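Long-range contacts in dihydroorotase (Saccharomyces cerevisiae, PDB 6L0B), which catalyses the interconversion of N-carbamoyl-L-aspartate and (S)-dihydroorotate, the third step of de novo pyrimidine synthesis, using two zinc ions per subunit: residues H14-E19 against M41-P46; F255-A260 against V277-F282; A102-N107 against E139-H144; V226-P231 against E271-G276. All coordinates share one frame; numbering follows the deposited sequence.

Contact 1 of 4, residues H14-E19 against M41-P46; sequences HVHVRE and MPNLQP. With ZN (zinc ion), chain E; URF (5-fluorouracil), chain G.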
loop_
_atom_site.group_PDB
_atom_site.type_symbol
_atom_site.label_atom_id
_atom_site.label_comp_id
_atom_site.label_asym_id
_atom_site.label_seq_id
_atom_site.Cartn_x
_atom_site.Cartn_y
_atom_site.Cartn_z
ATOM N N HIS A 14 0.958 -14.107 20.066
ATOM C CA HIS A 14 1.813 -13.262 19.230
ATOM C C HIS A 14 1.720 -11.836 19.782
ATOM O O HIS A 14 0.874 -11.052 19.353
ATOM C CB HIS A 14 1.410 -13.310 17.779
ATOM C CG HIS A 14 2.477 -12.841 16.837
ATOM N ND1 HIS A 14 2.941 -13.617 15.796
ATOM C CD2 HIS A 14 3.165 -11.674 16.770
ATOM C CE1 HIS A 14 3.863 -12.949 15.129
ATOM N NE2 HIS A 14 4.017 -11.769 15.698
ATOM N N VAL A 15 2.605 -11.506 20.707
ATOM C CA VAL A 15 2.544 -10.237 21.410
ATOM C C VAL A 15 3.896 -9.550 21.294
ATOM O O VAL A 15 4.939 -10.211 21.332
ATOM C CB VAL A 15 2.157 -10.440 22.891
ATOM C CG1 VAL A 15 2.167 -9.111 23.621
ATOM C CG2 VAL A 15 0.791 -11.117 23.027
ATOM N N HIS A 16 3.878 -8.237 21.069
ATOM C CA HIS A 16 5.054 -7.387 21.209
ATOM C C HIS A 16 4.776 -6.308 22.253
ATOM O O HIS A 16 3.750 -5.627 22.163
ATOM C CB HIS A 16 5.461 -6.742 19.863
ATOM C CG HIS A 16 5.662 -7.719 18.743
ATOM N ND1 HIS A 16 6.875 -7.888 18.115
ATOM C CD2 HIS A 16 4.798 -8.555 18.121
ATOM C CE1 HIS A 16 6.763 -8.819 17.184
ATOM N NE2 HIS A 16 5.512 -9.239 17.164
ATOM N N VAL A 17 5.698 -6.120 23.212
ATOM C CA VAL A 17 5.520 -5.149 24.293
ATOM C C VAL A 17 6.698 -4.199 24.434
ATOM O O VAL A 17 6.684 -3.353 25.329
ATOM C CB VAL A 17 5.219 -5.799 25.664
ATOM C CG1 VAL A 17 3.933 -6.617 25.632
ATOM C CG2 VAL A 17 6.415 -6.603 26.146
ATOM N N ARG A 18 7.738 -4.342 23.622
ATOM C CA ARG A 18 8.871 -3.404 23.585
ATOM C C ARG A 18 9.551 -3.355 24.959
ATOM O O ARG A 18 9.554 -4.338 25.711
ATOM C CB ARG A 18 8.419 -2.031 23.071
ATOM C CG ARG A 18 7.421 -2.036 21.902
ATOM C CD ARG A 18 8.020 -2.524 20.571
ATOM N NE ARG A 18 7.121 -2.335 19.418
ATOM C CZ ARG A 18 7.051 -3.109 18.315
ATOM N NH1 ARG A 18 7.818 -4.202 18.131
ATOM N NH2 ARG A 18 6.167 -2.792 17.377
ATOM N N GLU A 19 10.193 -2.228 25.246
ATOM C CA GLU A 19 10.891 -1.979 26.496
ATOM C C GLU A 19 10.530 -0.595 27.021
ATOM O O GLU A 19 9.600 0.041 26.508
ATOM C CB GLU A 19 12.397 -2.117 26.291
ATOM C CG GLU A 19 12.865 -3.552 26.172
ATOM C CD GLU A 19 14.375 -3.668 25.981
ATOM O OE1 GLU A 19 14.874 -3.268 24.899
ATOM O OE2 GLU A 19 15.062 -4.158 26.912
ATOM N N MET A 41 7.306 -11.765 22.139
ATOM C CA MET A 41 8.187 -11.855 20.979
ATOM C C MET A 41 9.557 -11.216 21.241
ATOM O O MET A 41 9.698 -10.376 22.142
ATOM C CB MET A 41 7.520 -11.210 19.765
ATOM C CG MET A 41 6.462 -12.114 19.099
ATOM S SD MET A 41 7.052 -13.756 18.575
ATOM C CE MET A 41 5.505 -14.470 17.951
ATOM N N PRO A 42 10.609 -11.643 20.534
ATOM C CA PRO A 42 11.984 -11.268 20.917
ATOM C C PRO A 42 12.642 -10.128 20.134
ATOM O O PRO A 42 13.835 -9.880 20.361
ATOM C CB PRO A 42 12.740 -12.572 20.633
ATOM C CG PRO A 42 12.043 -13.107 19.352
ATOM C CD PRO A 42 10.606 -12.601 19.404
ATOM N N ASN A 43 11.934 -9.437 19.236
ATOM C CA ASN A 43 12.566 -8.484 18.324
ATOM C C ASN A 43 12.754 -7.116 18.988
ATOM O O ASN A 43 12.218 -6.087 18.568
ATOM C CB ASN A 43 11.752 -8.381 17.044
ATOM C CG ASN A 43 10.393 -7.764 17.283
ATOM O OD1 ASN A 43 9.892 -7.800 18.415
ATOM N ND2 ASN A 43 9.808 -7.169 16.243
ATOM N N LEU A 44 13.486 -7.126 20.098
ATOM C CA LEU A 44 13.937 -5.896 20.735
ATOM C C LEU A 44 15.272 -5.498 20.108
ATOM O O LEU A 44 15.812 -6.210 19.256
ATOM C CB LEU A 44 14.043 -6.069 22.253
ATOM C CG LEU A 44 12.833 -6.131 23.192
ATOM C CD1 LEU A 44 11.818 -7.099 22.695
ATOM C CD2 LEU A 44 13.296 -6.553 24.576
ATOM N N GLN A 45 15.885 -4.429 20.619
ATOM C CA GLN A 45 17.183 -3.952 20.137
ATOM C C GLN A 45 18.148 -3.923 21.312
ATOM O O GLN A 45 18.058 -3.024 22.169
ATOM C CB GLN A 45 17.083 -2.553 19.530
ATOM C CG GLN A 45 16.425 -2.430 18.170
ATOM C CD GLN A 45 16.537 -1.013 17.629
ATOM O OE1 GLN A 45 17.095 -0.127 18.288
ATOM N NE2 GLN A 45 16.031 -0.794 16.424
ATOM N N PRO A 46 19.119 -4.859 21.387
ATOM C CA PRO A 46 19.388 -5.944 20.430
ATOM C C PRO A 46 18.405 -7.088 20.580
ATOM O O PRO A 46 17.724 -7.146 21.586
ATOM C CB PRO A 46 20.814 -6.400 20.804
ATOM C CG PRO A 46 21.319 -5.399 21.754
ATOM C CD PRO A 46 20.137 -4.825 22.440
HETATM ZN ZN ZN E . 4.992 -9.834 15.190
HETATM N N1 URF G . 5.460 -6.206 12.381
HETATM C C2 URF G . 5.966 -7.431 13.049
HETATM N N3 URF G . 6.717 -7.235 14.325
HETATM C C4 URF G . 6.928 -5.897 14.871
HETATM C C5 URF G . 6.431 -4.700 14.184
HETATM C C6 URF G . 5.712 -4.893 12.951
HETATM O O2 URF G . 5.779 -8.525 12.581
HETATM O O4 URF G . 7.496 -5.672 15.882
HETATM F F5 URF G . 6.714 -3.476 14.773
#
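Met-41, just past the end of strand 37-40, lies against both His-14 and His-16. Its backbone N donates to Val-15 O (2.9 Å), and since Val-15 also pairs with Tyr-39, the bond continues the parallel pairing of strands 11-15 and 37-40. Bent at chi2 (-56°), the side chain crosses over the faces of the two imidazoles. CB covers one face of the His-16 ring, 3.7 Å from its centroid, while CE sits over the middle of the His-14 face, 3.5 Å from that centroid; both are CH-pi contacts. A long, unbranched, apolar chain can serve two rings at once. NE2 of His-14 (2.2 Å) and NE2 of His-16 (2.1 Å) bind the same zinc ion, which Asp-258 also ligates: this is the His-x-His motif of the metallo-dependent hydrolases, placed at the C-terminal end of a TIM-barrel strand. Asn-43 turns its amide 69° against the His-16 ring, and OD1 accepts from His-16 ND1 at 3.0 Å. Its ND2 donates to O4 of 5-fluorouracil (2.8 Å), whose C4 lies over the His-16 face opposite Met-41. Arg-18 NH1 reaches the same O4 at 2.7 Å, almost perfectly straight (177°), giving that oxygen two donors. With an alanine in place of Asn-43, His-16 ND1 would probably lose its acceptor and O4 one of its donors, leaving the imidazole less firmly fixed in rotation. Leu-44 then lays CD2 against CG and the carboxylate carbon CD of Glu-19, and also packs on Arg-53 and Tyr-57 of helix 51-64.

Contact 2 of 4, residues F255-A260 against V277-F282; sequences FGSDSA and VYSQSF. With ZN (zinc ion), chain E; URF (5-fluorouracil), chain G.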
loop_
_atom_site.group_PDB
_atom_site.type_symbol
_atom_site.label_atom_id
_atom_site.label_comp_id
_atom_site.label_asym_id
_atom_site.label_seq_id
_atom_site.Cartn_x
_atom_site.Cartn_y
_atom_site.Cartn_z
ATOM N N PHE A 255 -5.708 -17.711 17.913
ATOM C CA PHE A 255 -5.491 -16.280 17.982
ATOM C C PHE A 255 -4.054 -15.931 18.355
ATOM O O PHE A 255 -3.492 -16.490 19.303
ATOM C CB PHE A 255 -6.434 -15.667 19.001
ATOM C CG PHE A 255 -6.268 -14.193 19.155
ATOM C CD1 PHE A 255 -6.284 -13.366 18.040
ATOM C CD2 PHE A 255 -6.106 -13.629 20.414
ATOM C CE1 PHE A 255 -6.150 -12.007 18.175
ATOM C CE2 PHE A 255 -5.974 -12.275 20.560
ATOM C CZ PHE A 255 -6.001 -11.457 19.433
ATOM N N GLY A 256 -3.477 -14.992 17.605
ATOM C CA GLY A 256 -2.216 -14.343 17.893
ATOM C C GLY A 256 -2.263 -12.925 17.349
ATOM O O GLY A 256 -2.206 -12.731 16.136
ATOM N N SER A 257 -2.368 -11.921 18.218
ATOM C CA SER A 257 -2.735 -10.593 17.743
ATOM C C SER A 257 -1.648 -9.926 16.902
ATOM O O SER A 257 -1.970 -9.142 16.011
ATOM C CB SER A 257 -3.049 -9.679 18.923
ATOM O OG SER A 257 -1.835 -9.161 19.469
ATOM N N ASP A 258 -0.375 -10.207 17.166
ATOM C CA ASP A 258 0.723 -9.372 16.670
ATOM C C ASP A 258 0.422 -7.896 16.909
ATOM O O ASP A 258 0.616 -7.036 16.045
ATOM C CB ASP A 258 1.012 -9.636 15.190
ATOM C CG ASP A 258 2.239 -8.871 14.667
ATOM O OD1 ASP A 258 3.114 -8.468 15.466
ATOM O OD2 ASP A 258 2.335 -8.692 13.440
ATOM N N SER A 259 -0.093 -7.593 18.088
ATOM C CA SER A 259 -0.184 -6.190 18.442
ATOM C C SER A 259 1.247 -5.659 18.509
ATOM O O SER A 259 2.052 -6.157 19.301
ATOM C CB SER A 259 -0.957 -6.025 19.751
ATOM O OG SER A 259 -1.066 -4.665 20.130
ATOM N N ALA A 260 1.587 -4.710 17.629
ATOM C CA ALA A 260 2.944 -4.169 17.486
ATOM C C ALA A 260 2.916 -2.653 17.674
ATOM O O ALA A 260 2.735 -1.895 16.705
ATOM C CB ALA A 260 3.532 -4.535 16.128
ATOM N N VAL A 277 0.434 -2.895 13.755
ATOM C CA VAL A 277 -0.872 -2.435 14.189
ATOM C C VAL A 277 -0.995 -2.747 15.667
ATOM O O VAL A 277 -0.757 -3.885 16.087
ATOM C CB VAL A 277 -2.004 -3.106 13.394
ATOM C CG1 VAL A 277 -3.324 -2.776 14.014
ATOM C CG2 VAL A 277 -1.959 -2.656 11.944
ATOM N N TYR A 278 -1.378 -1.746 16.454
ATOM C CA TYR A 278 -1.539 -1.942 17.889
ATOM C C TYR A 278 -2.990 -2.276 18.198
ATOM O O TYR A 278 -3.879 -1.421 18.035
ATOM C CB TYR A 278 -1.125 -0.710 18.676
ATOM C CG TYR A 278 -1.409 -0.866 20.137
ATOM C CD1 TYR A 278 -0.641 -1.704 20.917
ATOM C CD2 TYR A 278 -2.471 -0.191 20.735
ATOM C CE1 TYR A 278 -0.901 -1.857 22.259
ATOM C CE2 TYR A 278 -2.741 -0.334 22.077
ATOM C CZ TYR A 278 -1.953 -1.168 22.836
ATOM O OH TYR A 278 -2.213 -1.321 24.173
ATOM N N SER A 279 -3.213 -3.491 18.710
ATOM C CA SER A 279 -4.548 -3.985 19.003
ATOM C C SER A 279 -4.684 -4.573 20.405
ATOM O O SER A 279 -5.766 -5.074 20.735
ATOM C CB SER A 279 -4.945 -5.044 17.972
ATOM O OG SER A 279 -4.002 -6.099 17.995
ATOM N N GLN A 280 -3.596 -4.570 21.167
ATOM C CA GLN A 280 -3.633 -5.196 22.509
ATOM C C GLN A 280 -4.822 -4.683 23.329
ATOM O O GLN A 280 -5.672 -5.474 23.683
ATOM C CB GLN A 280 -2.317 -4.944 23.248
ATOM C CG GLN A 280 -1.979 -6.016 24.274
ATOM C CD GLN A 280 -1.655 -7.341 23.630
ATOM O OE1 GLN A 280 -0.584 -7.528 23.054
ATOM N NE2 GLN A 280 -2.584 -8.277 23.722
ATOM N N SER A 281 -4.988 -3.410 23.467
ATOM C CA SER A 281 -5.913 -2.837 24.420
ATOM C C SER A 281 -7.339 -3.356 24.268
ATOM O O SER A 281 -8.127 -3.221 25.204
ATOM C CB SER A 281 -5.898 -1.326 24.264
ATOM O OG SER A 281 -4.695 -0.833 24.803
ATOM N N PHE A 282 -7.699 -3.927 23.123
ATOM C CA PHE A 282 -9.056 -4.400 22.878
ATOM C C PHE A 282 -9.029 -5.728 22.147
ATOM O O PHE A 282 -9.883 -6.007 21.295
ATOM C CB PHE A 282 -9.856 -3.393 22.074
ATOM C CG PHE A 282 -10.050 -2.106 22.769
ATOM C CD1 PHE A 282 -9.064 -1.128 22.740
ATOM C CD2 PHE A 282 -11.233 -1.847 23.441
ATOM C CE1 PHE A 282 -9.246 0.076 23.379
ATOM C CE2 PHE A 282 -11.423 -0.648 24.078
ATOM C CZ PHE A 282 -10.424 0.315 24.049
HETATM ZN ZN ZN E . 4.992 -9.834 15.190
HETATM N N1 URF G . 5.460 -6.206 12.381
HETATM C C2 URF G . 5.966 -7.431 13.049
HETATM N N3 URF G . 6.717 -7.235 14.325
HETATM C C4 URF G . 6.928 -5.897 14.871
HETATM C C5 URF G . 6.431 -4.700 14.184
HETATM C C6 URF G . 5.712 -4.893 12.951
HETATM O O2 URF G . 5.779 -8.525 12.581
HETATM O O4 URF G . 7.496 -5.672 15.882
HETATM F F5 URF G . 6.714 -3.476 14.773
#
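Ser-259 extends its hydroxyl away from its own backbone N (chi1 180°), which carries OG across to the start of the turn at 279-280. There OG accepts two backbone N-H groups, from Ser-279 at 2.8 Å and from Gln-280 at 2.7 Å, so a single small side chain satisfies two consecutive buried amides. Ser-257 takes a different rotamer: at chi1 82° its OG stands between N and carbonyl carbon, close enough to its own backbone to accept from Ser-259 N (2.7 Å). This ST turn shapes the chain around Asp-258. Gln-280 is bent at chi2, which brings OE1 alongside Ser-259 CB at 3.6 Å, while NE2 is taken by Asp-12. Ala-260 N also donates to Val-277 O (2.9 Å). Serines suit this place because they bond to main chain without bulk, and Ala-260 because its CB already lies 3.5 Å from C5 of 5-fluorouracil, where a larger side chain would probably crowd the ligand. Between Ser-257 and Ser-259, Asp-258 gives OD1 to the zinc ion at 2.3 Å, sharing the metal with His-14 and His-16. In the fold, segment 255-260 leaves strand 253-255 at its C-terminal end and bonds through Ser-259 to the backbone of His-16, just beyond strand 11-15. Segment 277-282 leads into helix 283-293, with Phe-282 at the N-cap position, and its Tyr-278 and Gln-280 rest on helix 28-32.

Contact 3 of 4, residues A102-N107 against E139-H144; sequences AGVTTN and EKPSVH. With URF (5-fluorouracil), chain G.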
loop_
_atom_site.group_PDB
_atom_site.type_symbol
_atom_site.label_atom_id
_atom_site.label_comp_id
_atom_site.label_asym_id
_atom_site.label_seq_id
_atom_site.Cartn_x
_atom_site.Cartn_y
_atom_site.Cartn_z
ATOM N N ALA A 102 15.353 -11.725 7.030
ATOM C CA ALA A 102 16.090 -10.475 7.144
ATOM C C ALA A 102 15.395 -9.376 6.353
ATOM O O ALA A 102 15.017 -9.575 5.193
ATOM C CB ALA A 102 17.521 -10.674 6.656
ATOM N N GLY A 103 15.140 -8.251 7.031
ATOM C CA GLY A 103 14.664 -7.014 6.432
ATOM C C GLY A 103 13.170 -6.905 6.207
ATOM O O GLY A 103 12.696 -5.821 5.837
ATOM N N VAL A 104 12.396 -7.960 6.472
ATOM C CA VAL A 104 10.999 -7.947 6.043
ATOM C C VAL A 104 10.088 -7.190 6.998
ATOM O O VAL A 104 8.973 -6.832 6.600
ATOM C CB VAL A 104 10.442 -9.375 5.857
ATOM C CG1 VAL A 104 11.284 -10.159 4.875
ATOM C CG2 VAL A 104 10.382 -10.106 7.193
ATOM N N THR A 105 10.524 -6.910 8.225
ATOM C CA THR A 105 9.655 -6.259 9.203
ATOM C C THR A 105 10.517 -5.562 10.254
ATOM O O THR A 105 11.745 -5.515 10.134
ATOM C CB THR A 105 8.721 -7.295 9.836
ATOM O OG1 THR A 105 7.841 -6.650 10.760
ATOM C CG2 THR A 105 9.543 -8.355 10.566
ATOM N N THR A 106 9.871 -5.085 11.323
ATOM C CA THR A 106 10.545 -4.308 12.366
ATOM C C THR A 106 11.618 -5.128 13.061
ATOM O O THR A 106 11.357 -6.251 13.501
ATOM C CB THR A 106 9.541 -3.860 13.435
ATOM O OG1 THR A 106 8.554 -2.994 12.875
ATOM C CG2 THR A 106 10.235 -3.150 14.576
ATOM N N ASN A 107 12.813 -4.544 13.205
ATOM C CA ASN A 107 13.910 -5.181 13.934
ATOM C C ASN A 107 14.183 -6.587 13.406
ATOM O O ASN A 107 14.247 -7.557 14.166
ATOM C CB ASN A 107 13.646 -5.203 15.444
ATOM C CG ASN A 107 13.720 -3.812 16.074
ATOM O OD1 ASN A 107 14.133 -2.849 15.417
ATOM N ND2 ASN A 107 13.339 -3.709 17.354
ATOM N N GLU A 139 7.682 -14.871 5.211
ATOM C CA GLU A 139 7.713 -14.004 4.047
ATOM C C GLU A 139 9.123 -14.068 3.490
ATOM O O GLU A 139 10.090 -13.954 4.248
ATOM C CB GLU A 139 7.321 -12.557 4.394
ATOM C CG GLU A 139 5.827 -12.363 4.585
ATOM C CD GLU A 139 5.412 -10.921 4.528
ATOM O OE1 GLU A 139 5.574 -10.188 5.540
ATOM O OE2 GLU A 139 4.936 -10.526 3.438
ATOM N N LYS A 140 9.235 -14.271 2.175
ATOM C CA LYS A 140 10.560 -14.169 1.585
ATOM C C LYS A 140 10.936 -12.697 1.427
ATOM O O LYS A 140 10.069 -11.872 1.151
ATOM C CB LYS A 140 10.594 -14.852 0.224
ATOM C CG LYS A 140 10.463 -16.342 0.300
ATOM C CD LYS A 140 11.802 -16.955 0.669
ATOM C CE LYS A 140 11.918 -18.410 0.231
ATOM N NZ LYS A 140 12.055 -18.529 -1.249
ATOM N N PRO A 141 12.208 -12.338 1.596
ATOM C CA PRO A 141 12.630 -10.967 1.279
ATOM C C PRO A 141 12.387 -10.653 -0.194
ATOM O O PRO A 141 12.246 -11.540 -1.035
ATOM C CB PRO A 141 14.124 -10.958 1.631
ATOM C CG PRO A 141 14.287 -12.022 2.652
ATOM C CD PRO A 141 13.289 -13.106 2.238
ATOM N N SER A 142 12.287 -9.367 -0.501
ATOM C CA SER A 142 11.856 -8.970 -1.835
ATOM C C SER A 142 12.984 -9.104 -2.848
ATOM O O SER A 142 14.153 -8.816 -2.546
ATOM C CB SER A 142 11.334 -7.524 -1.835
ATOM O OG SER A 142 10.075 -7.393 -1.177
ATOM N N VAL A 143 12.621 -9.616 -4.034
ATOM C CA VAL A 143 13.518 -9.791 -5.179
ATOM C C VAL A 143 12.858 -9.160 -6.415
ATOM O O VAL A 143 11.775 -9.586 -6.843
ATOM C CB VAL A 143 13.801 -11.278 -5.463
ATOM C CG1 VAL A 143 15.045 -11.434 -6.317
ATOM C CG2 VAL A 143 13.922 -12.065 -4.183
ATOM N N HIS A 144 13.509 -8.155 -6.988
ATOM C CA HIS A 144 13.214 -7.596 -8.317
ATOM C C HIS A 144 14.230 -7.825 -9.425
ATOM O O HIS A 144 13.918 -7.531 -10.592
ATOM C CB HIS A 144 12.867 -6.092 -8.255
ATOM C CG HIS A 144 12.158 -5.632 -9.495
ATOM N ND1 HIS A 144 12.870 -5.520 -10.676
ATOM C CD2 HIS A 144 10.859 -5.426 -9.821
ATOM C CE1 HIS A 144 12.056 -5.179 -11.657
ATOM N NE2 HIS A 144 10.829 -5.115 -11.166
HETATM N N1 URF G . 5.460 -6.206 12.381
HETATM C C2 URF G . 5.966 -7.431 13.049
HETATM N N3 URF G . 6.717 -7.235 14.325
HETATM C C4 URF G . 6.928 -5.897 14.871
HETATM C C5 URF G . 6.431 -4.700 14.184
HETATM C C6 URF G . 5.712 -4.893 12.951
HETATM O O2 URF G . 5.779 -8.525 12.581
HETATM O O4 URF G . 7.496 -5.672 15.882
HETATM F F5 URF G . 6.714 -3.476 14.773
#
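Val-104 meets Pro-141 through one methyl, CG1. At chi1 -57° this branch lies opposite the carbonyl carbon and points across to the other segment, where it comes 3.9 Å from Pro-141 CA and 4.2 Å from Pro-141 CG. The same methyl also rests against main chain, 4.0 Å from Glu-139 O. The proline ring has a second neighbour, since CG lies 3.6 Å from Ala-102 O. No hydrogen bond crosses between the segments; the contact is a small van der Waals one, methyl and proline ring against each other and against carbonyl oxygens, and the residue types fit that: a beta-branched valine holds its methyls close to the backbone, and a proline offers a rigid ring. Gly-103, with positive phi (84°), makes the bend that sets Ala-102 and Val-104 beside the same proline. The polar ends lead elsewhere. Glu-139 runs out nearly extended beyond CG (chi2 -163°) to place OE1 on NE2 of His-137, a probable zinc ligand; Lys-140 NZ bonds to Asn-115 OD1; and Ser-142 bonds to Asp-219 of the second subunit. Past the contact, Thr-105 has OG1 trans to its own N, which puts the hydroxyl 2.9 Å from N1 of 5-fluorouracil, while Thr-106 brings CB and OG1 near the C5-F5 rim of the ring. Neighbouring threonines laid over the bound ring, on a loop following the position of the probable zinc-bridging lysine, Lys-98, are consistent with the flexible active-site loop of class II dihydroorotases in its closed form, here packed by its Val-104 against the loop that follows strand 133-136.

Contact 4 of 4, residues V226-P231 against E271-G276; sequences VNFCKP and EGVCAG. With URF (5-fluorouracil), chain G.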
loop_
_atom_site.group_PDB
_atom_site.type_symbol
_atom_site.label_atom_id
_atom_site.label_comp_id
_atom_site.label_asym_id
_atom_site.label_seq_id
_atom_site.Cartn_x
_atom_site.Cartn_y
_atom_site.Cartn_z
ATOM N N VAL A 226 -1.381 3.824 9.683
ATOM C CA VAL A 226 -1.779 3.201 10.949
ATOM C C VAL A 226 -2.119 1.739 10.738
ATOM O O VAL A 226 -1.813 0.893 11.589
ATOM C CB VAL A 226 -2.972 3.933 11.601
ATOM C CG1 VAL A 226 -2.477 5.124 12.349
ATOM C CG2 VAL A 226 -4.077 4.316 10.554
ATOM N N ASN A 227 -2.704 1.410 9.585
ATOM C CA ASN A 227 -3.079 0.049 9.247
ATOM C C ASN A 227 -2.000 -0.690 8.475
ATOM O O ASN A 227 -2.220 -1.844 8.094
ATOM C CB ASN A 227 -4.360 0.057 8.418
ATOM C CG ASN A 227 -5.548 0.583 9.187
ATOM O OD1 ASN A 227 -5.657 0.372 10.399
ATOM N ND2 ASN A 227 -6.455 1.261 8.490
ATOM N N PHE A 228 -0.822 -0.093 8.297
ATOM C CA PHE A 228 0.245 -0.771 7.573
ATOM C C PHE A 228 0.938 -1.728 8.521
ATOM O O PHE A 228 1.265 -1.361 9.660
ATOM C CB PHE A 228 1.269 0.215 6.990
ATOM C CG PHE A 228 2.471 -0.460 6.328
ATOM C CD1 PHE A 228 2.304 -1.310 5.242
ATOM C CD2 PHE A 228 3.767 -0.238 6.796
ATOM C CE1 PHE A 228 3.411 -1.927 4.641
ATOM C CE2 PHE A 228 4.875 -0.853 6.199
ATOM C CZ PHE A 228 4.700 -1.692 5.133
ATOM N N CYS A 229 1.123 -2.965 8.071
ATOM C CA CYS A 229 1.788 -3.966 8.893
ATOM C C CYS A 229 2.415 -5.009 7.973
ATOM O O CYS A 229 2.207 -4.994 6.755
ATOM C CB CYS A 229 0.800 -4.594 9.886
ATOM S SG CYS A 229 -0.355 -5.765 9.138
ATOM N N LYS A 230 3.197 -5.916 8.555
ATOM C CA LYS A 230 3.761 -7.019 7.783
ATOM C C LYS A 230 3.307 -8.336 8.401
ATOM O O LYS A 230 3.264 -8.439 9.634
ATOM C CB LYS A 230 5.300 -6.964 7.734
ATOM C CG LYS A 230 5.881 -5.713 7.061
ATOM C CD LYS A 230 5.374 -5.562 5.638
ATOM C CE LYS A 230 5.963 -6.595 4.700
ATOM N NZ LYS A 230 7.332 -6.212 4.232
ATOM N N PRO A 231 2.817 -9.310 7.603
ATOM C CA PRO A 231 2.578 -9.171 6.158
ATOM C C PRO A 231 1.408 -8.229 5.904
ATOM O O PRO A 231 0.508 -8.136 6.744
ATOM C CB PRO A 231 2.244 -10.588 5.701
ATOM C CG PRO A 231 2.689 -11.480 6.815
ATOM C CD PRO A 231 2.589 -10.688 8.071
ATOM N N GLU A 271 8.272 8.476 4.457
ATOM C CA GLU A 271 8.962 7.291 3.955
ATOM C C GLU A 271 9.488 6.502 5.148
ATOM O O GLU A 271 9.697 7.063 6.228
ATOM C CB GLU A 271 10.098 7.657 3.010
ATOM C CG GLU A 271 11.158 8.446 3.686
ATOM C CD GLU A 271 12.307 8.725 2.776
ATOM O OE1 GLU A 271 12.448 7.968 1.781
ATOM O OE2 GLU A 271 13.064 9.686 3.062
ATOM N N GLY A 272 9.669 5.202 4.962
ATOM C CA GLY A 272 10.094 4.395 6.092
ATOM C C GLY A 272 9.092 4.316 7.235
ATOM O O GLY A 272 9.489 4.343 8.407
ATOM N N VAL A 273 7.796 4.225 6.929
ATOM C CA VAL A 273 6.805 4.043 7.983
ATOM C C VAL A 273 7.052 2.714 8.689
ATOM O O VAL A 273 7.370 1.693 8.059
ATOM C CB VAL A 273 5.373 4.115 7.415
ATOM C CG1 VAL A 273 4.354 3.517 8.398
ATOM C CG2 VAL A 273 4.985 5.560 7.116
ATOM N N CYS A 274 6.940 2.726 10.015
ATOM C CA CYS A 274 7.122 1.505 10.792
ATOM C C CYS A 274 5.930 0.572 10.614
ATOM O O CYS A 274 4.776 0.986 10.747
ATOM C CB CYS A 274 7.293 1.840 12.268
ATOM S SG CYS A 274 8.731 2.823 12.645
ATOM N N ALA A 275 6.207 -0.694 10.315
ATOM C CA ALA A 275 5.148 -1.689 10.231
ATOM C C ALA A 275 4.613 -2.027 11.622
ATOM O O ALA A 275 5.370 -2.100 12.590
ATOM C CB ALA A 275 5.675 -2.956 9.557
ATOM N N GLY A 276 3.298 -2.250 11.718
ATOM C CA GLY A 276 2.703 -2.671 12.975
ATOM C C GLY A 276 1.374 -2.050 13.357
ATOM O O GLY A 276 1.194 -0.823 13.356
HETATM N N1 URF G . 5.460 -6.206 12.381
HETATM C C2 URF G . 5.966 -7.431 13.049
HETATM N N3 URF G . 6.717 -7.235 14.325
HETATM C C4 URF G . 6.928 -5.897 14.871
HETATM C C5 URF G . 6.431 -4.700 14.184
HETATM C C6 URF G . 5.712 -4.893 12.951
HETATM O O2 URF G . 5.779 -8.525 12.581
HETATM O O4 URF G . 7.496 -5.672 15.882
HETATM F F5 URF G . 6.714 -3.476 14.773
#
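Phe-228 and Gly-276 are joined by the one hydrogen bond of the contact, Gly-276 N to Phe-228 O, at 3.0 Å. Gly-276 has phi 139°, a backbone shape in which a CB would press on the preceding carbonyl oxygen and crowd the fluorine of 5-fluorouracil; glycine avoids both. Apolar packing does the rest. The Phe-228 ring touches with one side: CD2 lies 4.1 Å from Val-273 CG1, CE2 4.0 Å from Ala-275 CB, and Val-273 O approaches the ring edge near its plane. Replacing this ring by an alanine is likely to open a gap beside Val-273 and Ala-275 and take away what Gly-223 of the second subunit packs on. The Ala-275 methyl also meets Lys-230 CG at 3.7 Å. Here the lysine contributes its aliphatic part, while its chain, bent at chi2, chi3 and chi4, carries NZ to the carbonyl of Val-104. Alanine suits this narrow position between lysine, phenylalanine and ligand. Close by, Gly-276 CA is 3.7 Å from C6 of 5-fluorouracil. The arrangement is thus two loops meeting at the ligand pocket in the mouth of the TIM barrel, and they also touch the second subunit, where Val-273 packs on Pro-225 of that chain.

In the fold
From the N terminus, contact 1 comes first, closing the beta-alpha-beta passage from strand 11-15 through helices 20-26 and 28-32 to strand 37-40. Contact 3 follows in series, closing a loop that holds helix 121-129 and strand 133-136. Contact 4 then closes a loop holding helix 236-246 and strand 253-255, and contact 2 opens inside it and closes beyond it, so the two cross along the chain. Contacts 1 and 2 meet at one zinc ion, contact 3 reaches contact 1 through Asn-107 and contact 4 through Lys-230, and all four border the fluorouracil. Contacts 3 and 4 also extend to the second subunit.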